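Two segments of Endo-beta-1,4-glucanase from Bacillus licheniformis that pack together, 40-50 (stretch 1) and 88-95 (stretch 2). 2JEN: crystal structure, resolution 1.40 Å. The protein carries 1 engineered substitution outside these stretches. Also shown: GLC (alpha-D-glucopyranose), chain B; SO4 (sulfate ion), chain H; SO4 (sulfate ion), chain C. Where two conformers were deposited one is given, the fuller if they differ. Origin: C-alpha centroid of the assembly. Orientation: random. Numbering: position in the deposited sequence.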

ATOM      1  N   TYR A  40      -9.767  -9.275  18.807  1.00  9.89           N
ATOM      2  CA  TYR A  40     -10.489  -9.560  20.041  1.00 10.39           C
ATOM      3  C   TYR A  40     -10.159  -8.515  21.091  1.00 10.19           C
ATOM      4  O   TYR A  40      -9.048  -7.960  21.139  1.00 11.86           O
ATOM      5  N   PHE A  41     -11.099  -8.275  22.002  1.00 10.81           N
ATOM      6  CA  PHE A  41     -10.851  -7.392  23.136  1.00 11.37           C
ATOM      7  C   PHE A  41     -11.788  -7.745  24.264  1.00 12.19           C
ATOM      8  O   PHE A  41     -12.688  -8.571  24.101  1.00 12.29           O
ATOM      9  N   LYS A  42     -11.492  -7.207  25.452  1.00 13.57           N
ATOM     10  CA  LYS A  42     -12.273  -7.504  26.663  0.50 14.19           C
ATOM     11  C   LYS A  42     -12.274  -8.993  26.979  1.00 14.17           C
ATOM     12  O   LYS A  42     -13.331  -9.627  27.094  1.00 14.34           O
ATOM     13  N   ASN A  43     -11.084  -9.582  27.130  1.00 15.00           N
ATOM     14  CA  ASN A  43     -10.950 -10.999  27.439  0.50 15.07           C
ATOM     15  C   ASN A  43     -11.707 -11.872  26.443  1.00 15.17           C
ATOM     16  O   ASN A  43     -12.312 -12.883  26.790  1.00 15.57           O
ATOM     17  N   LYS A  44     -11.617 -11.482  25.168  1.00 13.69           N
ATOM     18  CA  LYS A  44     -12.243 -12.177  24.054  1.00 13.93           C
ATOM     19  C   LYS A  44     -13.780 -12.252  24.147  1.00 12.84           C
ATOM     20  O   LYS A  44     -14.381 -13.037  23.438  1.00 12.97           O
ATOM     21  N   LYS A  45     -14.392 -11.368  24.921  1.00 12.34           N
ATOM     22  CA  LYS A  45     -15.865 -11.259  24.930  1.00 11.96           C
ATOM     23  C   LYS A  45     -16.370 -10.669  23.620  1.00 12.44           C
ATOM     24  O   LYS A  45     -17.470 -10.976  23.182  1.00 12.39           O
ATOM     25  N   TYR A  46     -15.549  -9.839  23.005  1.00 11.39           N
ATOM     26  CA  TYR A  46     -15.907  -9.185  21.740  1.00 10.53           C
ATOM     27  C   TYR A  46     -14.804  -9.364  20.743  1.00 10.31           C
ATOM     28  O   TYR A  46     -13.643  -9.571  21.101  1.00 10.50           O
ATOM     29  N   TYR A  47     -15.147  -9.186  19.474  1.00  9.83           N
ATOM     30  CA  TYR A  47     -14.102  -8.904  18.461  1.00  9.74           C
ATOM     31  C   TYR A  47     -14.604  -7.945  17.447  1.00  8.76           C
ATOM     32  O   TYR A  47     -15.780  -7.935  17.092  1.00 10.11           O
ATOM     33  N   ILE A  48     -13.703  -7.098  16.987  1.00  8.54           N
ATOM     34  CA  ILE A  48     -13.933  -6.303  15.795  1.00  8.99           C
ATOM     35  C   ILE A  48     -13.690  -7.257  14.625  1.00  8.94           C
ATOM     36  O   ILE A  48     -12.717  -7.998  14.608  1.00  9.00           O
ATOM     37  N   PHE A  49     -14.577  -7.198  13.663  1.00  8.71           N
ATOM     38  CA  PHE A  49     -14.616  -8.160  12.563  1.00  8.69           C
ATOM     39  C   PHE A  49     -14.608  -7.451  11.208  1.00  7.81           C
ATOM     40  O   PHE A  49     -15.467  -6.611  10.926  1.00  8.73           O
ATOM     41  N   ASN A  50     -13.606  -7.763  10.382  1.00  8.36           N
ATOM     42  CA  ASN A  50     -13.449  -7.139   9.072  1.00  8.49           C
ATOM     43  C   ASN A  50     -14.345  -7.864   8.087  1.00  8.76           C
ATOM     44  O   ASN A  50     -13.902  -8.575   7.165  1.00  9.26           O
ATOM     45  N   ALA A  88     -20.323  -4.629   2.736  1.00  9.32           N
ATOM     46  CA  ALA A  88     -19.552  -4.975   3.920  1.00  8.31           C
ATOM     47  C   ALA A  88     -20.313  -4.551   5.167  1.00  9.06           C
ATOM     48  O   ALA A  88     -21.158  -3.637   5.099  1.00  9.76           O
ATOM     49  N   TYR A  89     -19.997  -5.204   6.294  1.00  8.82           N
ATOM     50  CA  TYR A  89     -20.525  -4.827   7.596  1.00  8.71           C
ATOM     51  C   TYR A  89     -19.389  -4.941   8.613  1.00  8.32           C
ATOM     52  O   TYR A  89     -19.423  -5.788   9.514  1.00  9.04           O
ATOM     53  N   PRO A  90     -18.372  -4.085   8.480  1.00  8.77           N
ATOM     54  CA  PRO A  90     -17.381  -4.016   9.564  1.00  8.30           C
ATOM     55  C   PRO A  90     -18.137  -3.729  10.858  1.00  8.39           C
ATOM     56  O   PRO A  90     -19.071  -2.916  10.879  1.00  9.17           O
ATOM     57  N   SER A  91     -17.752  -4.405  11.931  1.00  8.22           N
ATOM     58  CA  SER A  91     -18.601  -4.491  13.091  1.00  9.17           C
ATOM     59  C   SER A  91     -17.857  -5.023  14.285  1.00  9.08           C
ATOM     60  O   SER A  91     -16.771  -5.604  14.165  1.00 10.13           O
ATOM     61  N   ILE A  92     -18.451  -4.792  15.462  1.00  9.24           N
ATOM     62  CA  ILE A  92     -18.104  -5.513  16.679  1.00  9.90           C
ATOM     63  C   ILE A  92     -19.121  -6.616  16.887  1.00  9.34           C
ATOM     64  O   ILE A  92     -20.315  -6.363  16.802  1.00 10.41           O
ATOM     65  N   VAL A  93     -18.640  -7.812  17.226  1.00  9.41           N
ATOM     66  CA  VAL A  93     -19.474  -9.003  17.476  1.00  9.95           C
ATOM     67  C   VAL A  93     -19.376  -9.329  18.939  1.00 10.58           C
ATOM     68  O   VAL A  93     -18.280  -9.524  19.463  1.00 11.31           O
ATOM     69  N   SER A  94     -20.521  -9.555  19.583  1.00 10.96           N
ATOM     70  CA  SER A  94     -20.649 -10.341  20.810  1.00 11.28           C
ATOM     71  C   SER A  94     -21.521 -11.540  20.589  1.00 11.25           C
ATOM     72  O   SER A  94     -22.617 -11.386  20.077  1.00 12.21           O
ATOM     73  N   GLY A  95     -21.054 -12.718  20.957  1.00 11.32           N
ATOM     74  CA  GLY A  95     -21.788 -13.939  20.748  1.00 11.67           C
ATOM     75  C   GLY A  95     -21.333 -14.697  19.550  1.00 11.95           C
ATOM     76  O   GLY A  95     -20.132 -14.908  19.340  1.00 12.05           O
TER

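The frame is an antiparallel pair of strands, 46-49 against 91-95, and its backbone bonds set which side chains share a face. Tyr 47 and Val 93 bond both ways, Val 93 N to Tyr 47 O at 2.9 Å and Tyr 47 N to Val 93 O at 3.2 Å. Phe 49 N reaches Ser 91 O at 2.8 Å, while the return bond from Ser 91 N to Phe 49 O is weak at 3.3 Å. Each strand is extended, so successive side chains alternate faces, and paired residues share one.

A CH-pi interaction marks the face of Tyr 47, Phe 49, Ser 91 and Val 93: Tyr 47, with chi1 p, lays its ring over Val 93, whose CB sits 3.9 Å from the ring centroid and 18° off the normal.

Apolar contacts occur on both faces. Val 93 (t) places CG2 4.2 Å from Phe 49 CB, although the end of Phe 49 (t) leads away from the partner strand. On the other face, with Tyr 46, Ile 48, Ile 92 and Ser 94, Ile 92 (m, t) sends CG2 to 4.0 Å from both Tyr 46 CB and Phe 41 CZ, and its CG1 lies 4.4 Å from CG1 of Ile 48 (m, t). Phe 41, chi1 p, thus joins from the preceding strand. Tyr 46 (m) turns its ring edge to Ser 94, Tyr 46 CD1 to Ser 94 CB 3.7 Å.

Ser 91 (p) donates from OG to Tyr 89 O at 2.7 Å, and Lys 45 NZ weakly to Tyr 46 OH at 3.2 Å, each within one stretch. A water bridges the stretches, its O 2.8 Å from Tyr 47 OH and donating to Gly 95 O at 2.7 Å.

Bound groups stay peripheral: glucose C6 lies over the Tyr 89 ring, and one sulfate accepts from Lys 44 NZ through O2 at 2.7 Å, another from Asn 43 N through O4 at 2.8 Å.

The rule: side chains supply packing, while backbone supplies the direct hydrogen bonds between strands.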

ATOM      1  CB  TYR A  40     -10.101 -10.937  20.575  1.00 11.00           C
ATOM      2  CG  TYR A  40     -10.569 -12.082  19.704  1.00 11.33           C
ATOM      3  CD1 TYR A  40      -9.785 -12.544  18.671  1.00 12.16           C
ATOM      4  CD2 TYR A  40     -11.824 -12.660  19.881  1.00 12.66           C
ATOM      5  CE1 TYR A  40     -10.186 -13.570  17.849  1.00 14.14           C
ATOM      6  CE2 TYR A  40     -12.250 -13.698  19.046  1.00 12.95           C
ATOM      7  CZ  TYR A  40     -11.428 -14.142  18.032  1.00 13.50           C
ATOM      8  OH  TYR A  40     -11.836 -15.168  17.207  1.00 16.54           O
ATOM      9  CB  PHE A  41     -10.889  -5.914  22.750  1.00 11.87           C
ATOM     10  CG  PHE A  41     -12.228  -5.398  22.280  1.00 10.92           C
ATOM     11  CD1 PHE A  41     -12.697  -5.633  21.000  1.00 11.34           C
ATOM     12  CD2 PHE A  41     -13.009  -4.625  23.110  1.00 12.99           C
ATOM     13  CE1 PHE A  41     -13.893  -5.114  20.596  1.00 12.34           C
ATOM     14  CE2 PHE A  41     -14.218  -4.090  22.681  1.00 12.63           C
ATOM     15  CZ  PHE A  41     -14.663  -4.354  21.455  1.00 12.29           C
ATOM     16  CB  LYS A  42     -13.706  -6.961  26.552  0.50 15.20           C
ATOM     17  CG  LYS A  42     -14.450  -6.814  27.884  0.50 16.33           C
ATOM     18  CD  LYS A  42     -13.963  -5.521  28.610  0.50 19.04           C
ATOM     19  CE  LYS A  42     -14.619  -4.234  28.006  0.50 20.96           C
ATOM     20  NZ  LYS A  42     -13.883  -2.922  28.253  0.50 20.10           N
ATOM     21  CB  ASN A  43     -11.391 -11.268  28.893  0.50 15.96           C
ATOM     22  CG  ASN A  43     -10.954 -12.625  29.415  0.50 17.11           C
ATOM     23  OD1 ASN A  43     -11.633 -13.205  30.283  0.50 20.21           O
ATOM     24  ND2 ASN A  43      -9.855 -13.153  28.897  0.50 14.21           N
ATOM     25  CB  LYS A  44     -11.645 -13.544  23.754  1.00 14.85           C
ATOM     26  CG  LYS A  44     -10.164 -13.549  23.446  1.00 15.64           C
ATOM     27  CD  LYS A  44      -9.634 -14.901  23.065  1.00 16.82           C
ATOM     28  CE  LYS A  44     -10.030 -15.375  21.684  1.00 20.06           C
ATOM     29  NZ  LYS A  44      -9.473 -16.717  21.300  1.00 23.10           N
ATOM     30  CB  LYS A  45     -16.308 -10.354  26.084  1.00 12.30           C
ATOM     31  CG  LYS A  45     -17.818 -10.294  26.301  1.00 13.04           C
ATOM     32  CD  LYS A  45     -18.149  -9.295  27.411  1.00 13.42           C
ATOM     33  CE  LYS A  45     -19.656  -9.060  27.483  1.00 14.52           C
ATOM     34  NZ  LYS A  45     -20.062  -8.060  28.513  1.00 15.44           N
ATOM     35  CB  TYR A  46     -16.085  -7.684  21.947  1.00 10.90           C
ATOM     36  CG  TYR A  46     -16.958  -7.258  23.107  1.00 11.69           C
ATOM     37  CD1 TYR A  46     -18.282  -7.663  23.223  1.00 11.47           C
ATOM     38  CD2 TYR A  46     -16.463  -6.408  24.072  1.00 11.81           C
ATOM     39  CE1 TYR A  46     -19.076  -7.214  24.285  1.00 12.70           C
ATOM     40  CE2 TYR A  46     -17.230  -5.976  25.118  1.00 12.91           C
ATOM     41  CZ  TYR A  46     -18.537  -6.376  25.216  1.00 12.42           C
ATOM     42  OH  TYR A  46     -19.316  -5.929  26.274  1.00 14.15           O
ATOM     43  CB  TYR A  47     -13.576 -10.179  17.778  1.00  9.93           C
ATOM     44  CG  TYR A  47     -14.618 -11.098  17.163  1.00  9.67           C
ATOM     45  CD1 TYR A  47     -15.234 -12.084  17.915  1.00 10.56           C
ATOM     46  CD2 TYR A  47     -14.954 -11.009  15.805  1.00  9.38           C
ATOM     47  CE1 TYR A  47     -16.151 -12.940  17.324  1.00 11.02           C
ATOM     48  CE2 TYR A  47     -15.870 -11.898  15.234  1.00 10.47           C
ATOM     49  CZ  TYR A  47     -16.481 -12.837  16.007  1.00 10.87           C
ATOM     50  OH  TYR A  47     -17.358 -13.733  15.426  1.00 12.16           O
ATOM     51  CB  ILE A  48     -13.016  -5.050  15.707  1.00  8.62           C
ATOM     52  CG1 ILE A  48     -12.913  -4.312  17.060  1.00 10.24           C
ATOM     53  CG2 ILE A  48     -13.500  -4.141  14.610  1.00  9.69           C
ATOM     54  CD1 ILE A  48     -11.953  -3.137  17.066  1.00 11.77           C
ATOM     55  CB  PHE A  49     -15.914  -8.979  12.707  1.00  9.55           C
ATOM     56  CG  PHE A  49     -16.073 -10.140  11.747  1.00  9.60           C
ATOM     57  CD1 PHE A  49     -15.002 -10.922  11.346  1.00 10.60           C
ATOM     58  CD2 PHE A  49     -17.330 -10.487  11.318  1.00 10.21           C
ATOM     59  CE1 PHE A  49     -15.193 -12.008  10.494  1.00 10.32           C
ATOM     60  CE2 PHE A  49     -17.501 -11.553  10.452  1.00 12.28           C
ATOM     61  CZ  PHE A  49     -16.450 -12.310  10.055  1.00 12.19           C
ATOM     62  CB  ASN A  50     -11.977  -7.129   8.638  1.00  8.56           C
ATOM     63  CG  ASN A  50     -11.692  -6.036   7.647  1.00  9.84           C
ATOM     64  OD1 ASN A  50     -12.419  -5.031   7.620  1.00 11.60           O
ATOM     65  ND2 ASN A  50     -10.594  -6.125   6.925  1.00 10.82           N
ATOM     66  CB  ALA A  88     -18.172  -4.258   3.866  1.00 10.39           C
ATOM     67  CB  TYR A  89     -21.697  -5.722   7.960  1.00  9.16           C
ATOM     68  CG  TYR A  89     -22.390  -5.436   9.294  1.00 10.01           C
ATOM     69  CD1 TYR A  89     -22.944  -4.187   9.586  1.00 10.11           C
ATOM     70  CD2 TYR A  89     -22.464  -6.397  10.283  1.00  9.15           C
ATOM     71  CE1 TYR A  89     -23.629  -3.942  10.771  1.00 10.24           C
ATOM     72  CE2 TYR A  89     -23.131  -6.164  11.477  1.00 10.27           C
ATOM     73  CZ  TYR A  89     -23.645  -4.912  11.744  1.00  9.14           C
ATOM     74  OH  TYR A  89     -24.329  -4.722  12.920  1.00 10.52           O
ATOM     75  CB  PRO A  90     -16.471  -2.835   9.156  1.00  9.11           C
ATOM     76  CG  PRO A  90     -17.356  -1.997   8.216  1.00  8.51           C
ATOM     77  CD  PRO A  90     -18.193  -3.030   7.478  1.00  8.81           C
ATOM     78  CB  SER A  91     -19.782  -5.403  12.769  1.00 10.39           C
ATOM     79  OG  SER A  91     -19.337  -6.588  12.130  1.00 10.03           O
ATOM     80  CB  ILE A  92     -18.076  -4.595  17.912  1.00  9.38           C
ATOM     81  CG1 ILE A  92     -17.139  -3.420  17.685  1.00 11.44           C
ATOM     82  CG2 ILE A  92     -17.715  -5.404  19.156  1.00 11.60           C
ATOM     83  CD1 ILE A  92     -17.285  -2.290  18.758  1.00 13.33           C
ATOM     84  CB  VAL A  93     -19.028 -10.208  16.608  1.00  9.79           C
ATOM     85  CG1 VAL A  93     -19.773 -11.498  16.966  1.00 11.38           C
ATOM     86  CG2 VAL A  93     -19.178  -9.878  15.139  1.00 11.13           C
ATOM     87  CB  SER A  94     -21.248  -9.453  21.902  1.00 12.56           C
ATOM     88  OG  SER A  94     -21.140 -10.138  23.142  1.00 14.03           O
TER
HETATM   89  C1  GLC B   1     -29.134  -7.681   7.686  0.50 21.68           C
HETATM   90  C2  GLC B   1     -29.102  -8.962   6.856  0.50 21.90           C
HETATM   91  C3  GLC B   1     -28.005  -9.848   7.383  0.50 20.63           C
HETATM   92  C4  GLC B   1     -26.675  -9.120   7.222  0.50 19.70           C
HETATM   93  C5  GLC B   1     -26.813  -7.831   8.044  0.50 19.02           C
HETATM   94  C6  GLC B   1     -25.519  -7.019   8.175  0.50 17.83           C
HETATM   95  O1  GLC B   1     -30.168  -6.814   7.315  0.50 25.97           O
HETATM   96  O2  GLC B   1     -30.268  -9.753   6.909  0.50 21.91           O
HETATM   97  O3  GLC B   1     -28.158 -11.085   6.685  0.50 21.86           O
HETATM   98  O4  GLC B   1     -25.620  -9.881   7.768  0.50 17.91           O
HETATM   99  O5  GLC B   1     -27.869  -7.052   7.500  0.50 21.15           O
HETATM  100  O6  GLC B   1     -24.963  -6.711   6.914  0.50 14.49           O
HETATM  101  S   SO4 H1266      -8.433  -7.660  28.355  0.50 27.29           S
HETATM  102  O1  SO4 H1266      -9.712  -7.032  28.720  0.50 25.71           O
HETATM  103  O2  SO4 H1266      -7.428  -6.633  28.054  0.50 26.48           O
HETATM  104  O3  SO4 H1266      -7.975  -8.426  29.517  0.50 29.52           O
HETATM  105  O4  SO4 H1266      -8.493  -8.525  27.212  0.50 19.00           O
HETATM  106  S   SO4 C1266      -6.926 -17.578  24.017  0.50 27.29           S
HETATM  107  O1  SO4 C1266      -5.841 -18.527  24.315  0.50 25.71           O
HETATM  108  O2  SO4 C1266      -7.445 -17.809  22.664  0.50 26.48           O
HETATM  109  O3  SO4 C1266      -8.005 -17.834  24.974  0.50 29.52           O
HETATM  110  O4  SO4 C1266      -6.551 -16.196  24.085  0.50 19.00           O
HETATM  111  O   HOH W   1     -18.384 -15.504  17.305  1.00 13.59           O